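PDB 1XFJ: purine nucleoside phosphorylase from Caulobacter vibrioides, which probably cleaves purine nucleosides such as inosine and S-methyl-5'-thioadenosine with phosphate, and probably also deaminates adenosine to inosine. Local coordinates for residues Gly133-Gly136 and Ala137-Val141; Val141-Ser144 and Ala145-Met149; Val210-Arg213 and Leu214-Gly218. All coordinates share one frame; numbering follows the deposited sequence.

Contact 1 (Gly133-Gly136 and Ala137-Val141)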
loop_
_atom_site.group_PDB
_atom_site.type_symbol
_atom_site.label_atom_id
_atom_site.label_comp_id
_atom_site.label_asym_id
_atom_site.label_seq_id
_atom_site.Cartn_x
_atom_site.Cartn_y
_atom_site.Cartn_z
ATOM N N GLY A 133 -3.662 6.299 1.285
ATOM C CA GLY A 133 -4.063 6.724 2.611
ATOM C C GLY A 133 -5.420 7.366 2.380
ATOM O O GLY A 133 -5.930 7.315 1.261
ATOM N N TRP A 134 -6.019 7.979 3.394
ATOM C CA TRP A 134 -7.327 8.584 3.175
ATOM C C TRP A 134 -7.271 9.712 2.148
ATOM O O TRP A 134 -8.174 9.850 1.328
ATOM C CB TRP A 134 -7.934 9.100 4.493
ATOM C CG TRP A 134 -7.255 10.299 5.096
ATOM C CD1 TRP A 134 -6.314 10.298 6.088
ATOM C CD2 TRP A 134 -7.474 11.672 4.750
ATOM N NE1 TRP A 134 -5.935 11.591 6.382
ATOM C CE2 TRP A 134 -6.632 12.451 5.574
ATOM C CE3 TRP A 134 -8.302 12.321 3.822
ATOM C CZ2 TRP A 134 -6.593 13.849 5.499
ATOM C CZ3 TRP A 134 -8.262 13.709 3.745
ATOM C CH2 TRP A 134 -7.411 14.458 4.583
ATOM N N ARG A 135 -6.202 10.501 2.179
ATOM C CA ARG A 135 -6.064 11.621 1.253
ATOM C C ARG A 135 -5.907 11.156 -0.189
ATOM O O ARG A 135 -6.630 11.616 -1.075
ATOM C CB ARG A 135 -4.876 12.503 1.653
ATOM C CG ARG A 135 -4.799 13.828 0.892
ATOM C CD ARG A 135 -3.605 14.670 1.350
ATOM N NE ARG A 135 -3.728 15.106 2.740
ATOM C CZ ARG A 135 -4.509 16.099 3.155
ATOM N NH1 ARG A 135 -5.251 16.781 2.290
ATOM N NH2 ARG A 135 -4.549 16.413 4.445
ATOM N N GLY A 136 -4.965 10.246 -0.423
ATOM C CA GLY A 136 -4.753 9.741 -1.768
ATOM C C GLY A 136 -6.001 9.065 -2.306
ATOM O O GLY A 136 -6.390 9.272 -3.456
ATOM N N ALA A 137 -6.637 8.251 -1.472
ATOM C CA ALA A 137 -7.848 7.554 -1.887
ATOM C C ALA A 137 -8.937 8.549 -2.279
ATOM O O ALA A 137 -9.587 8.400 -3.317
ATOM C CB ALA A 137 -8.344 6.657 -0.764
ATOM N N LEU A 138 -9.129 9.571 -1.453
ATOM C CA LEU A 138 -10.152 10.572 -1.730
ATOM C C LEU A 138 -9.857 11.362 -3.002
ATOM O O LEU A 138 -10.758 11.615 -3.808
ATOM C CB LEU A 138 -10.275 11.543 -0.553
ATOM C CG LEU A 138 -11.287 12.673 -0.740
ATOM C CD1 LEU A 138 -12.687 12.086 -0.878
ATOM C CD2 LEU A 138 -11.217 13.623 0.449
ATOM N N ASP A 139 -8.597 11.742 -3.184
ATOM C CA ASP A 139 -8.201 12.533 -4.343
ATOM C C ASP A 139 -8.094 11.771 -5.664
ATOM O O ASP A 139 -8.059 12.388 -6.731
ATOM C CB ASP A 139 -6.891 13.274 -4.049
ATOM C CG ASP A 139 -7.038 14.298 -2.927
ATOM O OD1 ASP A 139 -8.171 14.775 -2.695
ATOM O OD2 ASP A 139 -6.020 14.642 -2.284
ATOM N N GLY A 140 -8.037 10.442 -5.604
ATOM C CA GLY A 140 -7.973 9.664 -6.832
ATOM C C GLY A 140 -6.697 8.910 -7.179
ATOM O O GLY A 140 -6.429 8.664 -8.362
ATOM N N VAL A 141 -5.914 8.516 -6.180
ATOM C CA VAL A 141 -4.683 7.788 -6.469
ATOM C C VAL A 141 -4.957 6.450 -7.159
ATOM O O VAL A 141 -4.154 5.994 -7.973
ATOM C CB VAL A 141 -3.838 7.530 -5.194
ATOM C CG1 VAL A 141 -4.539 6.547 -4.269
ATOM C CG2 VAL A 141 -2.459 7.016 -5.590
HETATM O O HOH W 1 -5.616 16.786 -0.634
#
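A137 N donates to G133 O at 3.0 Å and opens the short helix 134-139, with G133 as its N-cap; L138 N to W134 O and D139 N to R135 O carry on the i to i+4 pattern. The chain then turns at G140, whose positive phi of 111° ends this helix while the residue itself serves as N-cap of helix 141-151. G136 O is gripped twice here, by G140 N and V141 N, each at 2.9 Å and arriving from opposite faces of its carbonyl plane. V141 CG1, set between its own backbone N and carbonyl carbon (chi1 68°), lies 3.4 Å from G136 O. On the outer surface R135 and D139 run side by side: R135 CG touches D139 OD2, but R135 NH1 and D139 OD2 stay 5.1 Å apart. A water spans them, accepting from R135 NH1 in the guanidinium plane and donating to D139 OD2. W134 CH2 stands 3.4 Å above the plane of the R135 guanidinium, offset toward its rim, and L138 CD2 sits at the indole edge. W134 meets F178 of helix 176-185 edge-to-face, and L138 packs on R181 and F182. The opposite charges are thus joined through water, which probably softens their attraction.

Contact 2 (Val141-Ser144 and Ala145-Met149)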
loop_
_atom_site.group_PDB
_atom_site.type_symbol
_atom_site.label_atom_id
_atom_site.label_comp_id
_atom_site.label_asym_id
_atom_site.label_seq_id
_atom_site.Cartn_x
_atom_site.Cartn_y
_atom_site.Cartn_z
ATOM N N VAL A 141 -5.914 8.516 -6.180
ATOM C CA VAL A 141 -4.683 7.788 -6.469
ATOM C C VAL A 141 -4.957 6.450 -7.159
ATOM O O VAL A 141 -4.154 5.994 -7.973
ATOM C CB VAL A 141 -3.838 7.530 -5.194
ATOM C CG1 VAL A 141 -4.539 6.547 -4.269
ATOM C CG2 VAL A 141 -2.459 7.016 -5.590
ATOM N N VAL A 142 -6.083 5.818 -6.839
ATOM C CA VAL A 142 -6.412 4.540 -7.468
ATOM C C VAL A 142 -6.674 4.734 -8.961
ATOM O O VAL A 142 -6.102 4.035 -9.793
ATOM C CB VAL A 142 -7.649 3.878 -6.818
ATOM C CG1 VAL A 142 -8.010 2.595 -7.571
ATOM C CG2 VAL A 142 -7.360 3.555 -5.361
ATOM N N GLN A 143 -7.533 5.691 -9.300
ATOM C CA GLN A 143 -7.836 5.953 -10.701
ATOM C C GLN A 143 -6.560 6.378 -11.428
ATOM O O GLN A 143 -6.357 6.031 -12.590
ATOM C CB GLN A 143 -8.895 7.053 -10.822
ATOM C CG GLN A 143 -9.329 7.377 -12.254
ATOM C CD GLN A 143 -10.055 6.225 -12.942
ATOM O OE1 GLN A 143 -9.483 5.519 -13.781
ATOM N NE2 GLN A 143 -11.319 6.028 -12.584
ATOM N N SER A 144 -5.699 7.121 -10.738
ATOM C CA SER A 144 -4.451 7.583 -11.340
ATOM C C SER A 144 -3.536 6.419 -11.708
ATOM O O SER A 144 -2.957 6.388 -12.799
ATOM C CB SER A 144 -3.712 8.525 -10.391
ATOM O OG SER A 144 -2.472 8.919 -10.958
ATOM N N ALA A 145 -3.411 5.462 -10.791
ATOM C CA ALA A 145 -2.571 4.295 -11.021
ATOM C C ALA A 145 -3.123 3.493 -12.196
ATOM O O ALA A 145 -2.367 3.010 -13.039
ATOM C CB ALA A 145 -2.518 3.432 -9.769
ATOM N N VAL A 146 -4.445 3.356 -12.246
ATOM C CA VAL A 146 -5.086 2.624 -13.333
ATOM C C VAL A 146 -4.839 3.360 -14.648
ATOM O O VAL A 146 -4.487 2.744 -15.653
ATOM C CB VAL A 146 -6.611 2.477 -13.090
ATOM C CG1 VAL A 146 -7.295 1.955 -14.342
ATOM C CG2 VAL A 146 -6.862 1.512 -11.929
ATOM N N ASP A 147 -5.012 4.681 -14.643
ATOM C CA ASP A 147 -4.787 5.465 -15.855
ATOM C C ASP A 147 -3.344 5.336 -16.346
ATOM O O ASP A 147 -3.096 5.248 -17.548
ATOM C CB ASP A 147 -5.104 6.945 -15.615
ATOM C CG ASP A 147 -6.595 7.220 -15.470
ATOM O OD1 ASP A 147 -7.419 6.302 -15.699
ATOM O OD2 ASP A 147 -6.939 8.374 -15.129
ATOM N N ARG A 148 -2.391 5.324 -15.417
ATOM C CA ARG A 148 -0.985 5.207 -15.791
ATOM C C ARG A 148 -0.731 3.828 -16.403
ATOM O O ARG A 148 0.034 3.693 -17.360
ATOM C CB ARG A 148 -0.086 5.417 -14.566
ATOM C CG ARG A 148 1.305 5.949 -14.900
ATOM C CD ARG A 148 1.263 7.449 -15.181
ATOM N NE ARG A 148 2.586 8.019 -15.425
ATOM C CZ ARG A 148 3.185 8.046 -16.612
ATOM N NH1 ARG A 148 2.582 7.535 -17.676
ATOM N NH2 ARG A 148 4.391 8.581 -16.735
HETATM N N MSE A 149 -1.375 2.803 -15.851
HETATM C CA MSE A 149 -1.218 1.450 -16.373
HETATM C C MSE A 149 -1.771 1.405 -17.792
HETATM O O MSE A 149 -1.201 0.764 -18.677
HETATM C CB MSE A 149 -1.966 0.445 -15.492
HETATM C CG MSE A 149 -1.346 0.237 -14.125
HETATM SE SE MSE A 149 -2.470 -0.814 -12.973
HETATM C CE MSE A 149 -2.177 -2.555 -13.769
#
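A145 CB rests against two carbonyl oxygens of the preceding turn, 3.5 Å from V141 O and 3.6 Å from V142 O, on the packed, apolar side of helix 141-151. Beside it V146 CG2 lies 3.4 Å from V142 O. That methyl is placed by a chi1 of 169°, which sets CG2 beside the backbone N and over the turn before it. Beyond the helix V141 meets A132 of strand 126-132, V142 packs on R213 and L214 of helix 206-216, and selenomethionine M149 reaches I126 and A128. Regular i to i+4 bonds hold the backbone, from A145 N to V141 O at 3.0 Å through R148 N to S144 O.

The loose, more exposed side belongs to Q143 and D147. Here the side chain of Q143, bent at chi2, crosses that of D147, with the amide and carboxylate planes 29° apart. The carboxylate folds back over its own helix, leaving D147 CG 3.1 Å from Q143 O.

S144 and R148, one turn apart, form a flank tied to neighbouring parts of the chain. R148 CB lies 3.5 Å from S144 O, but the polar ends go elsewhere. S144 OG is hydrogen-bonded to T79 O; R148 forms a salt bridge with E151, and R148 NE makes a weak hydrogen bond to A81 O of strand 81-83.

Small and branched apolar residues on one side, with amide, hydroxyl and charged groups on the other, make this an amphipathic helix laid against a beta-sheet, as expected in an alpha-beta-beta-alpha fold; it comes after strand 126-132, from which the short helix 134-139 separates it.

Contact 3 (Val210-Arg213 and Leu214-Gly218)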
loop_
_atom_site.group_PDB
_atom_site.type_symbol
_atom_site.label_atom_id
_atom_site.label_comp_id
_atom_site.label_asym_id
_atom_site.label_seq_id
_atom_site.Cartn_x
_atom_site.Cartn_y
_atom_site.Cartn_z
ATOM N N VAL A 210 -11.559 2.095 -0.538
ATOM C CA VAL A 210 -10.571 1.847 -1.581
ATOM C C VAL A 210 -11.104 0.837 -2.601
ATOM O O VAL A 210 -10.841 0.962 -3.798
ATOM C CB VAL A 210 -9.253 1.329 -0.973
ATOM C CG1 VAL A 210 -8.265 0.980 -2.074
ATOM C CG2 VAL A 210 -8.662 2.397 -0.058
ATOM N N LEU A 211 -11.849 -0.161 -2.130
ATOM C CA LEU A 211 -12.423 -1.151 -3.042
ATOM C C LEU A 211 -13.429 -0.446 -3.948
ATOM O O LEU A 211 -13.569 -0.790 -5.123
ATOM C CB LEU A 211 -13.105 -2.280 -2.263
ATOM C CG LEU A 211 -12.157 -3.306 -1.625
ATOM C CD1 LEU A 211 -12.934 -4.218 -0.686
ATOM C CD2 LEU A 211 -11.466 -4.120 -2.716
ATOM N N ASP A 212 -14.115 0.555 -3.399
ATOM C CA ASP A 212 -15.088 1.326 -4.169
ATOM C C ASP A 212 -14.356 2.128 -5.248
ATOM O O ASP A 212 -14.850 2.273 -6.366
ATOM C CB ASP A 212 -15.859 2.286 -3.256
ATOM C CG ASP A 212 -16.741 3.254 -4.035
ATOM O OD1 ASP A 212 -17.781 2.823 -4.573
ATOM O OD2 ASP A 212 -16.384 4.448 -4.114
ATOM N N ARG A 213 -13.181 2.651 -4.907
ATOM C CA ARG A 213 -12.400 3.426 -5.865
ATOM C C ARG A 213 -11.939 2.519 -7.005
ATOM O O ARG A 213 -11.945 2.920 -8.171
ATOM C CB ARG A 213 -11.187 4.071 -5.185
ATOM C CG ARG A 213 -11.523 5.147 -4.153
ATOM C CD ARG A 213 -12.228 6.345 -4.778
ATOM N NE ARG A 213 -13.643 6.092 -5.042
ATOM C CZ ARG A 213 -14.436 6.927 -5.708
ATOM N NH1 ARG A 213 -13.950 8.069 -6.182
ATOM N NH2 ARG A 213 -15.715 6.628 -5.897
ATOM N N LEU A 214 -11.540 1.298 -6.663
ATOM C CA LEU A 214 -11.102 0.336 -7.668
ATOM C C LEU A 214 -12.265 0.045 -8.612
ATOM O O LEU A 214 -12.109 0.059 -9.834
ATOM C CB LEU A 214 -10.646 -0.958 -6.991
ATOM C CG LEU A 214 -9.256 -0.883 -6.358
ATOM C CD1 LEU A 214 -9.039 -2.052 -5.407
ATOM C CD2 LEU A 214 -8.215 -0.882 -7.474
ATOM N N ALA A 215 -13.431 -0.214 -8.028
ATOM C CA ALA A 215 -14.630 -0.507 -8.803
ATOM C C ALA A 215 -14.979 0.653 -9.725
ATOM O O ALA A 215 -15.341 0.448 -10.886
ATOM C CB ALA A 215 -15.796 -0.791 -7.870
ATOM N N THR A 216 -14.875 1.871 -9.206
ATOM C CA THR A 216 -15.190 3.052 -9.997
ATOM C C THR A 216 -14.170 3.247 -11.116
ATOM O O THR A 216 -14.479 3.846 -12.152
ATOM C CB THR A 216 -15.245 4.314 -9.108
ATOM O OG1 THR A 216 -16.244 4.132 -8.096
ATOM C CG2 THR A 216 -15.605 5.542 -9.937
ATOM N N ALA A 217 -12.963 2.719 -10.915
ATOM C CA ALA A 217 -11.900 2.828 -11.911
ATOM C C ALA A 217 -11.985 1.712 -12.956
ATOM O O ALA A 217 -11.116 1.590 -13.819
ATOM C CB ALA A 217 -10.535 2.793 -11.227
ATOM N N GLY A 218 -13.029 0.893 -12.871
ATOM C CA GLY A 218 -13.195 -0.188 -13.827
ATOM C C GLY A 218 -12.554 -1.511 -13.447
ATOM O O GLY A 218 -12.564 -2.455 -14.239
#
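T216 turns back onto the previous turn of helix 206-216 and meets D212 and R213 there. Its CB lies 3.4 Å from D212 O and also stands over one face of the R213 guanidinium. From CB the two branches part. OG1, beside the backbone N (chi1 -59°), donates to D212 O at 2.9 Å; T216 N donates to the same oxygen from the opposite face of the carbonyl plane, and D212 O thereby accepts both donors of T216. T216 OG1 also comes 3.4 Å from R213 NH2, at an angle too poor for a hydrogen bond. CG2, the second branch, ends 4.2 Å from R213 NH2. As a whole the side chains of R213 and T216 lie side by side and point the same way.

D212 meets the guanidinium at its edge, in plane. R213 NH2 forms a salt bridge with D212 OD2 at 2.9 Å, meeting it on the syn side but 28° out of the carboxylate plane, and NE adds a weak bond to the same oxygen. The arginine chain bends at chi2 and chi3 to bring its tip back to this neighbour. D212 OD1 has a second partner, R191, so the carboxylate lies between two arginines and would probably stay ionised.

On the apolar side L211 CD2 and L214 CD1 meet at 4.2 Å. The helix closes in a Schellman motif: G218 has positive phi, and bonds run back into the last turn, A217 N to R213 O and G218 N to A215 O at 3.1 Å. L211 and L214 press on V163 of strand 160-163 and R222 of strand 221-224, while R213, L214 and A217 face helix 141-151, so helix 206-216 packs on this edge of the six-stranded sheet beside that helix.

In the fold
Contacts 1 and 2 share V141, where the chain leaves helix 134-139 and enters helix 141-151; their centres are 11 Å apart. Contact 3 comes much later in the sequence yet lies 12 Å from contact 1 and 11 Å from contact 2, centre to centre. Its helix meets both: R213 CD packs 3.7 Å from A137 O, and L214 CD2 lies 3.5 Å from V142 CG1. Helix 206-216 thus touches both of the consecutive helices; contacts 2 and 3 also lie against the six-stranded sheet. At the start of contact 1 a beta-mercaptoethanol, probably a crystallisation additive, is bound about 3 Å from G133 (nearest atoms); whether the place is a functional pocket is not established.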